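Local structure of phytase (Debaryomyces castellii, 2GFI) at residues P159-N164 with V440-D445; T171-A176 with V189-I194. The protein probably removes phosphate from inositol hexakisphosphate at the 3-position, acting as a histidine acid phosphatase of a yeast. All coordinates share one frame; numbering follows the deposited sequence.

Overall arrangement
Contacts 1 and 2 share one sheet and lie with centres about 10 Å apart. Strands 158-163 and 189-194 run parallel as neighbours; V160 O and N192 N, 2.7 Å apart, and T162 O and I194 N, 2.8 Å apart, are probable hydrogen bonds joining them. Side chains alternate along strand 158-163: F161 turns to segment 440-445 in contact 1, whereas V160 and T162 touch helix 166-180, which packs on strand 189-194 in contact 2. The two contacts thus build on opposite faces. Contact 2 lies nearer the predicted active site: the S172 side chain is about 9 Å from that of H70, the predicted nucleophile; contact 1 lies away from it.

Contact 1. Residues P159-N164 with V440-D445; sequences PVFTSN and VTFYWD
F161 presents its ring to the F442-Y443 pair and accounts for 87 Å² of the 156 Å² buried here, against 38 Å² for Y443 and 31 Å² for F442. The Y443 ring comes edge-on over one face of F161, with CD1 above the middle of that face; its CD1 is 3.8 Å from F161 CE2. Centroids 4.9 Å apart and planes at 66° identify this as a T-shaped (edge-to-face) pair. F442 meets F161 differently: F161 CD1 meets the edge of the F442 ring at its CD1, 3.5 Å away, and the two planes are inclined obliquely at 42°. The F442 carbonyl O also approaches F161 CE1, at 3.4 Å.

The two rings from 440-445 also pack on each other. With chi1 at 64°, F442 CG sits between its own backbone N and carbonyl carbon, and the ring folds back so that CE1 lies 3.2 Å above the centre of the Y443 ring. Y443 therefore offers a face to F442 and an edge to F161. Its hydroxyl is hydrogen-bonded to S329 OG on strand 326-331, which ties the polar end of the ring to the sheet, and Y446 adds a further edge-to-face partner for F161. The arrangement is a buried aromatic cluster, fastening a short, loosely hydrogen-bonded helical turn near the C-terminus onto one face of the central sheet of this histidine phosphatase fold.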
loop_
_atom_site.group_PDB
_atom_site.type_symbol
_atom_site.label_atom_id
_atom_site.label_comp_id
_atom_site.label_asym_id
_atom_site.label_seq_id
_atom_site.Cartn_x
_atom_site.Cartn_y
_atom_site.Cartn_z
ATOM N N PRO A 159 -16.603 -27.739 -19.616
ATOM C CA PRO A 159 -17.729 -27.043 -20.229
ATOM C C PRO A 159 -17.755 -25.567 -19.788
ATOM O O PRO A 159 -17.382 -25.203 -18.641
ATOM C CB PRO A 159 -18.951 -27.810 -19.713
ATOM C CG PRO A 159 -18.501 -28.366 -18.393
ATOM C CD PRO A 159 -17.007 -28.519 -18.426
ATOM N N VAL A 160 -18.161 -24.706 -20.702
ATOM C CA VAL A 160 -18.270 -23.299 -20.368
ATOM C C VAL A 160 -19.669 -22.924 -20.818
ATOM O O VAL A 160 -20.118 -23.379 -21.833
ATOM C CB VAL A 160 -17.125 -22.471 -21.032
ATOM C CG1 VAL A 160 -17.381 -21.010 -20.936
ATOM C CG2 VAL A 160 -15.768 -22.799 -20.386
ATOM N N PHE A 161 -20.393 -22.176 -20.020
ATOM C CA PHE A 161 -21.698 -21.723 -20.421
ATOM C C PHE A 161 -21.621 -20.205 -20.487
ATOM O O PHE A 161 -21.175 -19.534 -19.532
ATOM C CB PHE A 161 -22.774 -22.236 -19.452
ATOM C CG PHE A 161 -22.707 -23.726 -19.239
ATOM C CD1 PHE A 161 -23.500 -24.581 -19.991
ATOM C CD2 PHE A 161 -21.793 -24.261 -18.362
ATOM C CE1 PHE A 161 -23.401 -25.948 -19.843
ATOM C CE2 PHE A 161 -21.673 -25.628 -18.214
ATOM C CZ PHE A 161 -22.491 -26.480 -18.951
ATOM N N THR A 162 -22.003 -19.680 -21.642
ATOM C CA THR A 162 -21.987 -18.270 -21.872
ATOM C C THR A 162 -23.190 -17.867 -22.708
ATOM O O THR A 162 -23.679 -18.668 -23.489
ATOM C CB THR A 162 -20.681 -17.876 -22.593
ATOM O OG1 THR A 162 -20.740 -16.477 -22.881
ATOM C CG2 THR A 162 -20.593 -18.515 -23.934
ATOM N N SER A 163 -23.671 -16.634 -22.542
ATOM C CA SER A 163 -24.672 -16.109 -23.460
ATOM C C SER A 163 -23.968 -15.698 -24.750
ATOM O O SER A 163 -22.746 -15.728 -24.840
ATOM C CB SER A 163 -25.472 -14.942 -22.850
ATOM O OG SER A 163 -24.852 -13.704 -23.159
ATOM N N ASN A 164 -24.739 -15.362 -25.775
ATOM C CA ASN A 164 -24.158 -15.146 -27.082
ATOM C C ASN A 164 -23.786 -13.688 -27.320
ATOM O O ASN A 164 -23.376 -13.306 -28.430
ATOM C CB ASN A 164 -25.088 -15.683 -28.174
ATOM C CG ASN A 164 -26.399 -14.948 -28.235
ATOM O OD1 ASN A 164 -27.072 -14.748 -27.224
ATOM N ND2 ASN A 164 -26.780 -14.553 -29.428
ATOM N N VAL A 440 -34.195 -24.379 -16.581
ATOM C CA VAL A 440 -32.857 -24.553 -17.129
ATOM C C VAL A 440 -32.614 -26.047 -17.283
ATOM O O VAL A 440 -32.857 -26.835 -16.347
ATOM C CB VAL A 440 -31.742 -23.934 -16.196
ATOM C CG1 VAL A 440 -30.314 -24.451 -16.569
ATOM C CG2 VAL A 440 -31.807 -22.416 -16.181
ATOM N N THR A 441 -32.136 -26.413 -18.467
ATOM C CA THR A 441 -31.647 -27.747 -18.733
ATOM C C THR A 441 -30.254 -27.706 -19.334
ATOM O O THR A 441 -29.611 -28.749 -19.432
ATOM C CB THR A 441 -32.618 -28.546 -19.686
ATOM O OG1 THR A 441 -32.719 -27.896 -20.964
ATOM C CG2 THR A 441 -34.077 -28.565 -19.125
ATOM N N PHE A 442 -29.780 -26.525 -19.754
ATOM C CA PHE A 442 -28.517 -26.462 -20.516
ATOM C C PHE A 442 -27.307 -27.032 -19.754
ATOM O O PHE A 442 -26.383 -27.512 -20.384
ATOM C CB PHE A 442 -28.248 -25.058 -21.138
ATOM C CG PHE A 442 -28.050 -23.953 -20.123
ATOM C CD1 PHE A 442 -26.853 -23.838 -19.418
ATOM C CD2 PHE A 442 -29.080 -23.051 -19.851
ATOM C CE1 PHE A 442 -26.680 -22.834 -18.473
ATOM C CE2 PHE A 442 -28.927 -22.036 -18.888
ATOM C CZ PHE A 442 -27.706 -21.936 -18.196
ATOM N N TYR A 443 -27.299 -26.990 -18.413
ATOM C CA TYR A 443 -26.175 -27.599 -17.659
ATOM C C TYR A 443 -26.133 -29.132 -17.796
ATOM O O TYR A 443 -25.070 -29.749 -17.601
ATOM C CB TYR A 443 -26.133 -27.208 -16.160
ATOM C CG TYR A 443 -25.986 -25.722 -15.862
ATOM C CD1 TYR A 443 -24.808 -25.041 -16.162
ATOM C CD2 TYR A 443 -27.028 -25.006 -15.264
ATOM C CE1 TYR A 443 -24.674 -23.690 -15.889
ATOM C CE2 TYR A 443 -26.907 -23.641 -14.995
ATOM C CZ TYR A 443 -25.727 -22.998 -15.313
ATOM O OH TYR A 443 -25.592 -21.658 -15.069
ATOM N N TRP A 444 -27.276 -29.737 -18.133
ATOM C CA TRP A 444 -27.368 -31.191 -18.253
ATOM C C TRP A 444 -27.504 -31.727 -19.688
ATOM O O TRP A 444 -26.980 -32.797 -20.020
ATOM C CB TRP A 444 -28.505 -31.704 -17.363
ATOM C CG TRP A 444 -28.292 -31.268 -15.957
ATOM C CD1 TRP A 444 -27.490 -31.868 -15.017
ATOM C CD2 TRP A 444 -28.851 -30.115 -15.332
ATOM N NE1 TRP A 444 -27.531 -31.156 -13.835
ATOM C CE2 TRP A 444 -28.357 -30.072 -14.001
ATOM C CE3 TRP A 444 -29.727 -29.111 -15.753
ATOM C CZ2 TRP A 444 -28.704 -29.057 -13.103
ATOM C CZ3 TRP A 444 -30.063 -28.115 -14.866
ATOM C CH2 TRP A 444 -29.552 -28.094 -13.548
ATOM N N ASP A 445 -28.178 -30.992 -20.551
ATOM C CA ASP A 445 -28.437 -31.507 -21.883
ATOM C C ASP A 445 -27.550 -30.892 -22.939
ATOM O O ASP A 445 -27.849 -31.007 -24.128
ATOM C CB ASP A 445 -29.908 -31.292 -22.244
ATOM C CG ASP A 445 -30.287 -29.818 -22.385
ATOM O OD1 ASP A 445 -29.388 -28.926 -22.465
ATOM O OD2 ASP A 445 -31.479 -29.464 -22.436
#

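Contact 2. Residues T171-A176 with V189-I194; sequences TSQYFA and VKTNII
The flat side-chain amide of Q173 meets T191 through its oxygen: OE1 accepts a hydrogen bond of 2.9 Å from T191 OG1. The C=O...donor angle is 130°, and the hydroxyl is tilted 21° from the carbonyl plane. At the nitrogen end of the same amide, NE2 donates to water 1 at 2.7 Å, and that water donates onward to T191 OG1 at 2.6 Å. Amide, hydroxyl and water thus close a cycle of three hydrogen bonds, each with a defined donor. A bend at chi2 (-53°) in the Q173 chain folds the amide back from the helix to the strand.

Beside this polar link, T191 CG2 comes within 4.3 Å of S172 OG, whose hydroxyl is hydrogen-bonded to Y169 O. Helix 171-176 and strand 189-194 run nearly antiparallel; farther along, A176 CB touches V189 CG1 at 4.1 Å. The segment axes approach to 10.4 Å, as helix 166-180 lies against strand 189-194 within a beta-alpha-beta unit that begins at strand 158-163.

With an alanine in place of Q173, T191 OG1 would probably be left without its acceptor and water 1 without its amide donor, freeing the threonine hydroxyl to turn. The chemistry implies a division of labour: methyl groups pack A176 against V189, while the closed cycle of hydrogen bonds is consistent with the carbonyl end of the amide facing the T191 hydroxyl and the NH2 end facing the water.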
loop_
_atom_site.group_PDB
_atom_site.type_symbol
_atom_site.label_atom_id
_atom_site.label_comp_id
_atom_site.label_asym_id
_atom_site.label_seq_id
_atom_site.Cartn_x
_atom_site.Cartn_y
_atom_site.Cartn_z
ATOM N N THR A 171 -15.363 -12.896 -22.721
ATOM C CA THR A 171 -15.015 -13.078 -21.332
ATOM C C THR A 171 -14.832 -14.560 -21.029
ATOM O O THR A 171 -13.807 -14.945 -20.447
ATOM C CB THR A 171 -16.071 -12.471 -20.457
ATOM O OG1 THR A 171 -16.070 -11.068 -20.693
ATOM C CG2 THR A 171 -15.681 -12.574 -18.975
ATOM N N SER A 172 -15.788 -15.383 -21.493
ATOM C CA SER A 172 -15.823 -16.781 -21.097
ATOM C C SER A 172 -14.574 -17.439 -21.621
ATOM O O SER A 172 -14.009 -18.288 -20.961
ATOM C CB SER A 172 -17.105 -17.490 -21.596
ATOM O OG SER A 172 -17.055 -17.739 -22.987
ATOM N N GLN A 173 -14.137 -16.998 -22.799
ATOM C CA GLN A 173 -12.984 -17.576 -23.490
ATOM C C GLN A 173 -11.689 -17.148 -22.868
ATOM O O GLN A 173 -10.760 -17.936 -22.789
ATOM C CB GLN A 173 -12.978 -17.175 -24.973
ATOM C CG GLN A 173 -14.174 -17.743 -25.720
ATOM C CD GLN A 173 -14.279 -19.237 -25.525
ATOM O OE1 GLN A 173 -15.109 -19.714 -24.742
ATOM N NE2 GLN A 173 -13.406 -19.968 -26.171
ATOM N N TYR A 174 -11.603 -15.889 -22.450
ATOM C CA TYR A 174 -10.404 -15.461 -21.760
ATOM C C TYR A 174 -10.297 -16.143 -20.406
ATOM O O TYR A 174 -9.229 -16.556 -20.028
ATOM C CB TYR A 174 -10.350 -13.943 -21.624
ATOM C CG TYR A 174 -9.684 -13.331 -22.814
ATOM C CD1 TYR A 174 -10.415 -13.001 -23.942
ATOM C CD2 TYR A 174 -8.318 -13.096 -22.820
ATOM C CE1 TYR A 174 -9.802 -12.411 -25.059
ATOM C CE2 TYR A 174 -7.694 -12.495 -23.903
ATOM C CZ TYR A 174 -8.451 -12.169 -25.034
ATOM O OH TYR A 174 -7.838 -11.608 -26.138
ATOM N N PHE A 175 -11.419 -16.269 -19.702
ATOM C CA PHE A 175 -11.452 -16.965 -18.470
ATOM C C PHE A 175 -10.990 -18.409 -18.656
ATOM O O PHE A 175 -10.100 -18.853 -17.929
ATOM C CB PHE A 175 -12.871 -16.964 -17.904
ATOM C CG PHE A 175 -12.980 -17.694 -16.594
ATOM C CD1 PHE A 175 -12.929 -16.996 -15.396
ATOM C CD2 PHE A 175 -13.080 -19.094 -16.564
ATOM C CE1 PHE A 175 -12.999 -17.674 -14.186
ATOM C CE2 PHE A 175 -13.146 -19.781 -15.345
ATOM C CZ PHE A 175 -13.106 -19.075 -14.164
ATOM N N ALA A 176 -11.573 -19.118 -19.628
ATOM C CA ALA A 176 -11.270 -20.514 -19.883
ATOM C C ALA A 176 -9.808 -20.661 -20.232
ATOM O O ALA A 176 -9.146 -21.614 -19.787
ATOM C CB ALA A 176 -12.166 -21.086 -20.975
ATOM N N VAL A 189 -11.889 -27.737 -23.885
ATOM C CA VAL A 189 -12.959 -26.833 -23.440
ATOM C C VAL A 189 -14.076 -26.905 -24.442
ATOM O O VAL A 189 -13.836 -26.831 -25.647
ATOM C CB VAL A 189 -12.490 -25.334 -23.302
ATOM C CG1 VAL A 189 -13.646 -24.432 -22.808
ATOM C CG2 VAL A 189 -11.249 -25.218 -22.406
ATOM N N LYS A 190 -15.300 -27.058 -23.959
ATOM C CA LYS A 190 -16.413 -26.990 -24.846
ATOM C C LYS A 190 -17.323 -25.884 -24.350
ATOM O O LYS A 190 -17.824 -25.934 -23.219
ATOM C CB LYS A 190 -17.126 -28.350 -24.950
ATOM C CG LYS A 190 -16.282 -29.472 -25.715
ATOM C CD LYS A 190 -15.810 -29.059 -27.138
ATOM C CE LYS A 190 -15.236 -30.239 -27.930
ATOM N NZ LYS A 190 -15.055 -29.863 -29.402
ATOM N N THR A 191 -17.525 -24.885 -25.205
ATOM C CA THR A 191 -18.328 -23.754 -24.839
ATOM C C THR A 191 -19.730 -23.914 -25.380
ATOM O O THR A 191 -19.922 -24.165 -26.575
ATOM C CB THR A 191 -17.709 -22.469 -25.392
ATOM O OG1 THR A 191 -16.443 -22.269 -24.770
ATOM C CG2 THR A 191 -18.531 -21.257 -24.988
ATOM N N ASN A 192 -20.692 -23.715 -24.495
ATOM C CA ASN A 192 -22.094 -23.748 -24.812
ATOM C C ASN A 192 -22.606 -22.339 -24.801
ATOM O O ASN A 192 -22.605 -21.672 -23.772
ATOM C CB ASN A 192 -22.810 -24.637 -23.795
ATOM C CG ASN A 192 -22.130 -25.982 -23.661
ATOM O OD1 ASN A 192 -22.102 -26.762 -24.612
ATOM N ND2 ASN A 192 -21.499 -26.224 -22.517
ATOM N N ILE A 193 -22.982 -21.871 -25.981
ATOM C CA ILE A 193 -23.411 -20.526 -26.186
ATOM C C ILE A 193 -24.911 -20.589 -26.163
ATOM O O ILE A 193 -25.524 -21.170 -27.043
ATOM C CB ILE A 193 -22.936 -20.005 -27.547
ATOM C CG1 ILE A 193 -21.456 -20.289 -27.769
ATOM C CG2 ILE A 193 -23.237 -18.501 -27.692
ATOM C CD1 ILE A 193 -20.985 -19.882 -29.156
ATOM N N ILE A 194 -25.498 -19.963 -25.161
ATOM C CA ILE A 194 -26.903 -20.044 -24.891
ATOM C C ILE A 194 -27.480 -18.723 -25.337
ATOM O O ILE A 194 -27.114 -17.635 -24.833
ATOM C CB ILE A 194 -27.091 -20.283 -23.377
ATOM C CG1 ILE A 194 -26.467 -21.628 -23.009
ATOM C CG2 ILE A 194 -28.538 -20.281 -22.981
ATOM C CD1 ILE A 194 -25.720 -21.511 -21.746
HETATM O O HOH W 1 -14.295 -22.475 -26.250
#